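Hypothetical protein PA3967 (Pseudomonas aeruginosa, PDB 1TU9) binds heme in a globin fold and, judging by its family, probably binds or carries oxygen. Local coordinates at residues M62-M67 / R118-R123. Residues are numbered along the deposited sequence; the frame is centred on the assembly and turned at random. Where two conformers were deposited one is given.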
# COMPACT_ATOMS: atom_id res chain seq x y z
N MET A 62 -3.88 -3.88 -10.24
CA MET A 62 -3.76 -4.46 -11.57
C MET A 62 -3.24 -5.88 -11.51
O MET A 62 -3.75 -6.76 -12.21
CB MET A 62 -2.88 -3.59 -12.47
CG MET A 62 -3.55 -2.26 -12.84
SD MET A 62 -2.73 -1.37 -14.15
CE MET A 62 -1.33 -0.96 -13.38
N TYR A 63 -2.25 -6.14 -10.65
CA TYR A 63 -1.77 -7.50 -10.43
C TYR A 63 -2.92 -8.40 -9.97
O TYR A 63 -3.12 -9.49 -10.52
CB TYR A 63 -0.63 -7.49 -9.41
CG TYR A 63 -0.23 -8.85 -8.94
CD1 TYR A 63 0.56 -9.67 -9.73
CD2 TYR A 63 -0.64 -9.33 -7.72
CE1 TYR A 63 0.94 -10.94 -9.28
CE2 TYR A 63 -0.28 -10.60 -7.28
CZ TYR A 63 0.50 -11.39 -8.07
OH TYR A 63 0.87 -12.66 -7.64
N ALA A 64 -3.73 -7.93 -9.03
CA ALA A 64 -4.84 -8.71 -8.49
C ALA A 64 -5.95 -8.95 -9.52
O ALA A 64 -6.77 -9.84 -9.33
CB ALA A 64 -5.41 -8.02 -7.26
N ARG A 65 -5.98 -8.16 -10.58
CA ARG A 65 -6.92 -8.34 -11.70
C ARG A 65 -6.38 -9.22 -12.82
O ARG A 65 -7.08 -9.45 -13.82
CB ARG A 65 -7.28 -6.98 -12.29
CG ARG A 65 -8.04 -6.06 -11.36
CD ARG A 65 -8.25 -4.68 -11.96
NE ARG A 65 -9.36 -4.66 -12.91
CZ ARG A 65 -9.62 -3.67 -13.77
NH1 ARG A 65 -8.81 -2.62 -13.89
NH2 ARG A 65 -10.69 -3.76 -14.55
N GLY A 66 -5.15 -9.69 -12.68
CA GLY A 66 -4.60 -10.66 -13.60
C GLY A 66 -3.48 -10.15 -14.48
O GLY A 66 -3.04 -10.84 -15.39
N MET A 67 -2.98 -8.95 -14.23
CA MET A 67 -1.80 -8.51 -14.94
C MET A 67 -0.62 -9.35 -14.54
O MET A 67 -0.58 -9.86 -13.42
CB MET A 67 -1.53 -7.03 -14.69
CG MET A 67 -2.60 -6.14 -15.31
SD MET A 67 -2.90 -6.32 -17.10
CE MET A 67 -1.55 -5.40 -17.79
N ARG A 118 -7.64 -6.06 2.49
CA ARG A 118 -6.61 -6.92 3.07
C ARG A 118 -6.26 -8.07 2.13
O ARG A 118 -5.09 -8.41 1.97
CB ARG A 118 -7.02 -7.39 4.47
CG ARG A 118 -6.90 -6.25 5.47
CD ARG A 118 -7.02 -6.62 6.94
NE ARG A 118 -6.70 -5.49 7.81
CZ ARG A 118 -5.47 -5.14 8.20
NH1 ARG A 118 -4.41 -5.85 7.85
NH2 ARG A 118 -5.31 -4.07 8.96
N ASP A 119 -7.27 -8.64 1.49
CA ASP A 119 -7.09 -9.77 0.57
C ASP A 119 -6.35 -9.32 -0.69
O ASP A 119 -5.33 -9.90 -1.07
CB ASP A 119 -8.48 -10.33 0.28
CG ASP A 119 -8.49 -11.54 -0.61
OD1 ASP A 119 -7.47 -11.93 -1.23
OD2 ASP A 119 -9.58 -12.12 -0.78
N VAL A 120 -6.85 -8.25 -1.31
CA VAL A 120 -6.30 -7.78 -2.57
C VAL A 120 -4.88 -7.23 -2.38
O VAL A 120 -3.99 -7.54 -3.16
CB VAL A 120 -7.24 -6.74 -3.24
CG1 VAL A 120 -6.56 -6.04 -4.41
CG2 VAL A 120 -8.53 -7.43 -3.68
N MET A 121 -4.66 -6.41 -1.36
CA MET A 121 -3.30 -5.92 -1.11
C MET A 121 -2.37 -7.04 -0.67
O MET A 121 -1.21 -7.05 -1.06
CB MET A 121 -3.29 -4.81 -0.06
CG MET A 121 -4.06 -3.57 -0.45
SD MET A 121 -3.28 -2.59 -1.76
CE MET A 121 -4.23 -3.10 -3.16
N GLY A 122 -2.88 -7.98 0.12
CA GLY A 122 -2.05 -9.06 0.64
C GLY A 122 -1.41 -9.90 -0.43
O GLY A 122 -0.29 -10.39 -0.25
N ARG A 123 -2.07 -10.07 -1.57
CA ARG A 123 -1.52 -10.87 -2.66
C ARG A 123 -0.24 -10.30 -3.18
O ARG A 123 0.74 -11.02 -3.38
CB ARG A 123 -2.47 -10.91 -3.84
CG ARG A 123 -3.76 -11.48 -3.52
CD ARG A 123 -4.78 -11.13 -4.51
NE ARG A 123 -6.03 -11.50 -3.93
CZ ARG A 123 -7.02 -12.04 -4.60
NH1 ARG A 123 -6.93 -12.25 -5.90
NH2 ARG A 123 -8.11 -12.36 -3.96
O HOH W 1 0.45 -13.28 -5.08
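Val120 and Arg123 of helix 111-130 meet Ala64 and Tyr63 in the last turn of helix 46-64. In globin terms these are probably the E and H helices. At the start of 118-123, Arg118 faces helix 90-105 and forms a salt bridge with Asp96 through NH2. Asp119 does not touch 62-67, but it fixes a residue that does. Its OD1 accepts both NE and NH2 of Arg123, with NH2 to OD1 at 2.8 Å. The arginine thus binds side-on through two nitrogens to a single oxygen. Both come from the same face of the carboxylate, about 40° out of its plane.

Val120 supplies the apolar contact. Its CG1 lies 3.7 Å from CB of Ala64, where the backbones of 62-67 and 118-123 come nearest each other. With CG1 anti to the backbone N (chi1 169°), that methyl is the branch that meets Ala64. Val120 also packs on Ala5 and Val9 of helix 5-17, so it links three helices. Met121 reaches Trp94 and Leu95 of helix 90-105, and Leu60 and Val61 one turn back on helix 46-64.

Arg123 lies extended from CG to NE, and its CD passes 4.2 Å from Ala64 CB. Its CB is 4.1 Å from CE2 of Tyr63. The guanidinium and the phenol ring are nearly perpendicular, 88° apart. A water joins the two residues: it lies in the ring plane, 2.7 Å from Tyr63 OH, and donates to Arg123 O at 2.8 Å. Gly66 ends helix 46-64 in a Schellman motif.

No direct hydrogen bond crosses between the segments. Between 62-67 and 118-123 the contact rests on a few van der Waals touches and one water bridge, while the charge of Arg123 is probably balanced largely within its own helix by Asp119.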